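Local coordinates for ethanolamine utilization protein EutL (Clostridium perfringens E str. JGS1987, PDB 4TLH), which probably serves as a trimeric shell protein of the ethanolamine-utilization bacterial microcompartment, with two BMC domains in each chain, at residues D44-T49 with S108-V113; I16-P21 with H33-L38; L27-H32 with D61-R66. All coordinates share one frame; numbering follows the deposited sequence. Where two conformers were deposited one is given.

Contact 1. Residues D44-T49 with S108-V113; sequences DDVTYT and SGVGFV
Val46 supplies most of the apolar contact from helix 44-57. Its two methyls divide the work. CG1 lies anti to the backbone N (chi1 173°) and meets CG2 of Val110 at 3.7 Å, in the conformer given of the two modelled for Val110. CG2 instead packs on the backbone of Gly111, 3.7 Å from its CA, and also reaches the edge of the Phe112 ring, 4.0 Å from CD1. Gly111 has an extended backbone with positive phi, which suits glycine, and the valine methyl rests directly on its main chain.

The segment 108-113 leads into strand 112-114. The contact therefore joins helix 44-57 to the six-stranded sheet that also carries strands 122-128 and 146-152. Both segments lie within a BMC-family region. Tyr124 of that sheet sets its ring against Phe112, the planes about 15° apart.

The polar contact is made by Asp45. Its OD2 comes to the edge of the Phe112 ring, 3.6 Å from CZ, with the carboxylate and ring planes only 24° apart. A carboxylate oxygen so placed faces the weakly positive ring hydrogens. The other oxygen, OD1, is hydrogen-bonded to Tyr149 OH.

Within the helix, Asp45 O is gripped twice by Thr49. The backbone N and OG1 approach from opposite faces of the carbonyl plane, OG1 at 2.9 Å from Asp45 O. Thr49 OG1 also bonds Tyr124 OH.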
# COMPACT_ATOMS: atom_id res chain seq x y z
N ASP A 44 5.46 11.20 8.73
CA ASP A 44 4.13 10.96 9.26
C ASP A 44 4.07 10.95 10.79
O ASP A 44 3.24 11.66 11.36
CB ASP A 44 3.50 9.67 8.68
CG ASP A 44 4.29 8.39 8.95
OD1 ASP A 44 5.49 8.45 9.28
OD2 ASP A 44 3.67 7.30 8.80
N ASP A 45 4.91 10.19 11.47
CA ASP A 45 4.73 10.01 12.90
C ASP A 45 5.04 11.27 13.68
O ASP A 45 4.43 11.52 14.72
CB ASP A 45 5.57 8.83 13.39
CG ASP A 45 5.10 7.53 12.79
OD1 ASP A 45 3.96 7.09 13.12
OD2 ASP A 45 5.85 6.96 11.98
N VAL A 46 5.96 12.10 13.19
CA VAL A 46 6.20 13.38 13.84
C VAL A 46 4.94 14.26 13.67
O VAL A 46 4.54 14.97 14.58
CB VAL A 46 7.43 14.10 13.25
CG1 VAL A 46 7.55 15.49 13.81
CG2 VAL A 46 8.70 13.31 13.54
N THR A 47 4.32 14.20 12.51
CA THR A 47 3.10 14.97 12.29
C THR A 47 1.96 14.48 13.19
O THR A 47 1.19 15.28 13.70
CB THR A 47 2.66 14.93 10.82
OG1 THR A 47 3.72 15.47 10.02
CG2 THR A 47 1.43 15.80 10.60
N TYR A 48 1.84 13.18 13.41
CA TYR A 48 0.80 12.67 14.30
C TYR A 48 1.01 13.20 15.72
O TYR A 48 0.04 13.61 16.36
CB TYR A 48 0.76 11.14 14.30
CG TYR A 48 0.39 10.54 12.96
CD1 TYR A 48 -0.58 11.12 12.16
CD2 TYR A 48 1.05 9.42 12.47
CE1 TYR A 48 -0.90 10.58 10.93
CE2 TYR A 48 0.72 8.87 11.23
CZ TYR A 48 -0.25 9.45 10.47
OH TYR A 48 -0.60 8.92 9.23
N THR A 49 2.27 13.25 16.17
CA THR A 49 2.61 13.75 17.49
C THR A 49 2.28 15.24 17.59
O THR A 49 1.76 15.73 18.61
CB THR A 49 4.11 13.54 17.82
OG1 THR A 49 4.48 12.17 17.56
CG2 THR A 49 4.38 13.89 19.29
N SER A 108 10.26 21.86 16.42
CA SER A 108 10.73 22.02 17.79
C SER A 108 12.06 21.32 18.07
O SER A 108 12.65 21.53 19.12
CB SER A 108 9.70 21.50 18.78
OG SER A 108 9.48 20.12 18.57
N GLY A 109 12.51 20.47 17.15
CA GLY A 109 13.72 19.67 17.36
C GLY A 109 13.41 18.19 17.43
O GLY A 109 14.31 17.35 17.45
N VAL A 110 12.12 17.87 17.48
CA VAL A 110 11.67 16.49 17.45
C VAL A 110 11.92 15.93 16.07
O VAL A 110 11.99 16.68 15.09
CB VAL A 110 10.17 16.37 17.78
CG1 VAL A 110 9.88 16.94 19.15
CG2 VAL A 110 9.31 17.06 16.71
N GLY A 111 12.05 14.62 15.98
CA GLY A 111 12.11 13.98 14.69
C GLY A 111 12.69 12.60 14.72
O GLY A 111 13.16 12.13 15.77
N PHE A 112 12.67 11.95 13.57
CA PHE A 112 13.38 10.69 13.39
C PHE A 112 14.86 10.97 13.52
O PHE A 112 15.33 12.09 13.27
CB PHE A 112 13.08 10.08 12.03
CG PHE A 112 11.75 9.36 11.96
CD1 PHE A 112 10.56 9.99 12.30
CD2 PHE A 112 11.70 8.04 11.51
CE1 PHE A 112 9.34 9.30 12.21
CE2 PHE A 112 10.48 7.36 11.42
CZ PHE A 112 9.31 7.99 11.77
N VAL A 113 15.60 9.95 13.92
CA VAL A 113 17.03 10.05 14.17
C VAL A 113 17.73 8.98 13.33
O VAL A 113 17.25 7.88 13.21
CB VAL A 113 17.35 9.85 15.66
CG1 VAL A 113 18.84 9.93 15.91
CG2 VAL A 113 16.63 10.92 16.48

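Contact 2. Residues I16-P21 with H33-L38; sequences ISNVSP and HKSLGL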
# COMPACT_ATOMS: atom_id res chain seq x y z
N ILE A 16 -9.97 25.58 5.71
CA ILE A 16 -11.30 25.66 5.12
C ILE A 16 -12.22 26.31 6.14
O ILE A 16 -12.45 25.76 7.22
CB ILE A 16 -11.86 24.27 4.74
CG1 ILE A 16 -11.06 23.63 3.62
CG2 ILE A 16 -13.33 24.38 4.30
CD1 ILE A 16 -11.31 22.16 3.49
N SER A 17 -12.73 27.49 5.82
CA SER A 17 -13.77 28.11 6.62
C SER A 17 -15.13 27.56 6.20
O SER A 17 -15.45 27.49 5.01
CB SER A 17 -13.75 29.64 6.46
OG SER A 17 -12.65 30.20 7.15
N ASN A 18 -15.92 27.18 7.20
CA ASN A 18 -17.29 26.75 6.98
C ASN A 18 -17.38 25.63 5.98
O ASN A 18 -17.83 25.82 4.84
CB ASN A 18 -18.14 27.93 6.52
CG ASN A 18 -18.25 28.98 7.58
OD1 ASN A 18 -18.04 28.69 8.76
ND2 ASN A 18 -18.55 30.21 7.18
N VAL A 19 -16.95 24.46 6.41
CA VAL A 19 -16.85 23.33 5.52
C VAL A 19 -18.25 22.95 5.07
O VAL A 19 -19.23 23.08 5.82
CB VAL A 19 -16.12 22.14 6.20
CG1 VAL A 19 -16.89 21.67 7.41
CG2 VAL A 19 -15.91 21.01 5.22
N SER A 20 -18.37 22.56 3.81
CA SER A 20 -19.67 22.19 3.26
C SER A 20 -20.24 21.03 4.04
O SER A 20 -19.50 20.13 4.43
CB SER A 20 -19.52 21.81 1.79
OG SER A 20 -18.52 20.82 1.67
N PRO A 21 -21.56 21.03 4.27
CA PRO A 21 -22.16 19.93 5.04
C PRO A 21 -21.88 18.57 4.41
O PRO A 21 -21.73 17.57 5.12
CB PRO A 21 -23.65 20.25 5.02
CG PRO A 21 -23.75 21.69 4.66
CD PRO A 21 -22.57 22.00 3.82
N HIS A 33 -17.55 20.79 14.48
CA HIS A 33 -16.48 20.75 13.50
C HIS A 33 -16.86 21.58 12.27
O HIS A 33 -17.07 21.05 11.17
CB HIS A 33 -16.18 19.31 13.13
CG HIS A 33 -15.55 18.53 14.24
ND1 HIS A 33 -15.54 17.16 14.29
CD2 HIS A 33 -14.89 18.95 15.35
CE1 HIS A 33 -14.91 16.76 15.38
NE2 HIS A 33 -14.50 17.83 16.04
N LYS A 34 -16.92 22.90 12.47
CA LYS A 34 -17.39 23.84 11.45
C LYS A 34 -16.29 24.28 10.50
O LYS A 34 -16.57 24.63 9.35
CB LYS A 34 -18.00 25.06 12.12
CG LYS A 34 -19.20 24.73 12.99
CD LYS A 34 -19.78 25.95 13.66
CE LYS A 34 -21.07 25.61 14.37
NZ LYS A 34 -21.68 26.79 15.04
N SER A 35 -15.04 24.27 10.96
CA SER A 35 -13.92 24.62 10.10
C SER A 35 -12.78 23.63 10.24
O SER A 35 -12.62 22.99 11.28
CB SER A 35 -13.46 26.04 10.39
OG SER A 35 -14.43 26.96 9.92
N LEU A 36 -12.00 23.52 9.17
CA LEU A 36 -10.94 22.50 9.06
C LEU A 36 -9.57 23.13 8.83
O LEU A 36 -9.45 24.15 8.17
CB LEU A 36 -11.20 21.52 7.90
CG LEU A 36 -12.50 20.71 7.91
CD1 LEU A 36 -12.55 19.70 6.75
CD2 LEU A 36 -12.65 20.01 9.23
N GLY A 37 -8.55 22.52 9.42
CA GLY A 37 -7.17 22.84 9.10
C GLY A 37 -6.54 21.61 8.48
O GLY A 37 -6.63 20.52 9.03
N LEU A 38 -5.91 21.78 7.33
CA LEU A 38 -5.29 20.70 6.59
C LEU A 38 -3.78 20.90 6.55
O LEU A 38 -3.31 22.02 6.38
CB LEU A 38 -5.83 20.65 5.15
CG LEU A 38 -7.33 20.73 4.86
CD1 LEU A 38 -7.52 21.00 3.38
CD2 LEU A 38 -8.02 19.46 5.22
O HOH W 1 -16.61 27.62 11.29
O HOH W 2 -19.32 24.45 8.59
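The side-chain amide of Asn18 is the flat group that faces across to Ser35. It turns OD1 that way, and water 1 bridges the two side chains, lying 3.1 Å from Asn18 OD1 and 2.7 Å from Ser35 OG. Ser35 was modelled in two conformers, and its OG contacts hold for the one given. The other flat side chain, the His33 ring, leads away from 16-21, toward Asp61.

The two segments form the end of an antiparallel strand pair. Strand 10-16 is an outer strand of the four-stranded sheet within this chain, and 35-41 lies beside it. Ile16 and Leu36 are a hydrogen-bonded pair. Ile16 N reaches Leu36 O at 2.9 Å, and Leu36 N returns to Ile16 O. Beyond this pair the bonding is mixed: Ser35 OG, one further backbone bond from Val19 N to Lys34 O, and waters. Asn18 N donates to Ser35 OG at 3.1 Å, nearly straight at 167°. On their other side, Lys34 and Ser35 form a classic beta bulge facing Gly89.

The apolar side chains lie on the sheet face of Ile16 and Leu36. Ile16 CD1 meets Leu38 CD1 at 4.0 Å. Val19 CG2 meets Leu36 CD1 at 3.9 Å. The same turn touches the second subunit, where Lys166 NZ of that chain bonds the carbonyls of Ser17 and Asn18. Ser20 then occupies the N-cap position of helix 21-26.

Lys34 O takes two donors, Val19 N and water 2. A chi1 of 62° sets Val19 CG1 between its own backbone N and carbonyl carbon, and this methyl lies 3.6 Å from Lys34 O.

Contact 3. Residues L27-H32 with D61-R66; sequences LELEPH and DVVYAR
A Schellman motif ends helix 21-26, with Glu28 at positive phi. From there the loop 27-32 runs nearly antiparallel to residues 61-64, the end-to-end directions 168° apart. It touches strand 61-67 through Leu27, Leu29 and His32.

His32 NE2 donates to Asp61 OD2 at 3.0 Å. The bond is somewhat bent, 147° at the hydrogen. It meets the carboxylate almost in line with the CG-OD2 bond, while the ring and carboxylate planes stand close to perpendicular. The His32 chi1 of 69° puts the ring between its own N and carbonyl carbon and turns it to the strand. Asp61 OD2 has a second histidine partner, a hydrogen bond with His33 NE2. The Glu30 carboxylate is not far off, its OE1 5.2 Å from Asp61 OD2.

The apolar contacts come from two leucine methyls. The Leu29 side chain crosses Val63 at about a right angle, with CD2 3.6 Å from Val63 CG2. Leu27 CD2 approaches the Tyr64 ring obliquely, 3.8 Å from CD2. Water 3 donates to Val63 O at 2.8 Å; its link to Leu27 O is too short to be trusted.

Val63 and Tyr64 form a classic beta bulge facing Ile86 of strand 83-89. Tyr64 OH bonds Pro178 O of the second subunit. Val62 and Ala65 pack instead on helices 44-57 and 133-139, and Arg66 makes a salt bridge to Glu181.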
# COMPACT_ATOMS: atom_id res chain seq x y z
N LEU A 27 -16.27 13.14 6.37
CA LEU A 27 -15.12 13.18 7.26
C LEU A 27 -15.52 12.84 8.69
O LEU A 27 -14.69 12.89 9.59
CB LEU A 27 -14.46 14.56 7.20
CG LEU A 27 -13.63 14.82 5.94
CD1 LEU A 27 -13.12 16.24 5.94
CD2 LEU A 27 -12.45 13.83 5.82
N GLU A 28 -16.79 12.49 8.87
CA GLU A 28 -17.33 12.12 10.17
C GLU A 28 -17.20 13.28 11.15
O GLU A 28 -16.85 13.08 12.31
CB GLU A 28 -16.64 10.87 10.70
CG GLU A 28 -16.70 9.70 9.73
CD GLU A 28 -16.09 8.42 10.28
OE1 GLU A 28 -15.11 8.50 11.05
OE2 GLU A 28 -16.60 7.33 9.94
N LEU A 29 -17.50 14.48 10.68
CA LEU A 29 -17.42 15.68 11.52
C LEU A 29 -18.61 15.83 12.47
O LEU A 29 -19.75 15.49 12.14
CB LEU A 29 -17.32 16.93 10.65
CG LEU A 29 -16.09 17.11 9.77
CD1 LEU A 29 -16.08 18.55 9.27
CD2 LEU A 29 -14.80 16.81 10.51
N GLU A 30 -18.32 16.37 13.65
CA GLU A 30 -19.32 16.61 14.69
C GLU A 30 -19.90 18.02 14.57
O GLU A 30 -19.36 18.86 13.85
CB GLU A 30 -18.69 16.42 16.08
CG GLU A 30 -18.00 15.07 16.25
CD GLU A 30 -17.68 14.74 17.69
OE1 GLU A 30 -17.95 15.59 18.57
OE2 GLU A 30 -17.17 13.63 17.95
N PRO A 31 -21.01 18.29 15.27
CA PRO A 31 -21.68 19.59 15.11
C PRO A 31 -20.77 20.81 15.31
O PRO A 31 -21.03 21.85 14.70
CB PRO A 31 -22.78 19.54 16.16
CG PRO A 31 -23.11 18.09 16.28
CD PRO A 31 -21.80 17.36 16.09
N HIS A 32 -19.71 20.67 16.11
CA HIS A 32 -18.79 21.78 16.35
C HIS A 32 -17.58 21.73 15.42
O HIS A 32 -16.66 22.53 15.55
CB HIS A 32 -18.34 21.79 17.82
CG HIS A 32 -17.45 20.64 18.19
ND1 HIS A 32 -17.93 19.36 18.37
CD2 HIS A 32 -16.12 20.59 18.42
CE1 HIS A 32 -16.92 18.56 18.69
NE2 HIS A 32 -15.81 19.28 18.72
N ASP A 61 -9.95 19.13 17.35
CA ASP A 61 -9.85 17.67 17.32
C ASP A 61 -9.15 17.24 16.05
O ASP A 61 -9.26 17.93 15.03
CB ASP A 61 -11.22 17.00 17.37
CG ASP A 61 -12.05 17.44 18.54
OD1 ASP A 61 -11.52 17.51 19.66
OD2 ASP A 61 -13.26 17.71 18.34
N VAL A 62 -8.44 16.11 16.11
CA VAL A 62 -7.91 15.45 14.92
C VAL A 62 -9.04 14.62 14.34
O VAL A 62 -9.50 13.68 14.99
CB VAL A 62 -6.71 14.54 15.22
CG1 VAL A 62 -6.22 13.85 13.94
CG2 VAL A 62 -5.60 15.34 15.88
N VAL A 63 -9.51 14.97 13.15
CA VAL A 63 -10.65 14.25 12.59
C VAL A 63 -10.23 13.31 11.48
O VAL A 63 -11.02 12.48 11.06
CB VAL A 63 -11.75 15.19 12.08
CG1 VAL A 63 -12.25 16.06 13.22
CG2 VAL A 63 -11.26 16.05 10.94
N TYR A 64 -8.98 13.42 11.04
CA TYR A 64 -8.46 12.62 9.95
C TYR A 64 -6.97 12.67 9.94
O TYR A 64 -6.37 13.74 10.07
CB TYR A 64 -8.99 13.12 8.58
CG TYR A 64 -8.84 12.09 7.46
CD1 TYR A 64 -7.63 11.90 6.79
CD2 TYR A 64 -9.92 11.32 7.07
CE1 TYR A 64 -7.52 10.95 5.75
CE2 TYR A 64 -9.81 10.38 6.07
CZ TYR A 64 -8.62 10.19 5.41
OH TYR A 64 -8.55 9.23 4.42
N ALA A 65 -6.34 11.51 9.79
CA ALA A 65 -4.90 11.46 9.73
C ALA A 65 -4.49 10.12 9.14
O ALA A 65 -4.83 9.06 9.67
CB ALA A 65 -4.31 11.67 11.12
N ARG A 66 -3.80 10.17 8.00
CA ARG A 66 -3.36 8.96 7.32
C ARG A 66 -2.00 9.14 6.66
O ARG A 66 -1.63 10.23 6.24
CB ARG A 66 -4.38 8.52 6.23
CG ARG A 66 -5.74 8.07 6.75
CD ARG A 66 -5.69 6.71 7.45
NE ARG A 66 -4.94 5.70 6.69
CZ ARG A 66 -5.37 5.11 5.57
NH1 ARG A 66 -6.56 5.41 5.06
NH2 ARG A 66 -4.60 4.21 4.96
O HOH W 3 -12.92 11.27 9.34

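How the contacts relate
Contacts 2 and 3 are close neighbours, their centres 10 Å apart. Both reach the four-stranded sheet, and both touch the second subunit. They are joined by the hydrogen bond between His33 and Asp61, 2.6 Å from NE2 to OD2, and by Leu36 CD1 packing on Leu27 CD1 at 3.6 Å. Contact 1 is buried near the centre of the chain, about 26 Å from contact 2 and 21 Å from contact 3 between centres. It still touches contact 3, since Tyr48 CE1 lies 3.6 Å from Ala65 CB. Strand 35-41, helix 44-57 and strand 61-67 follow one another in the chain and carry one segment of each contact.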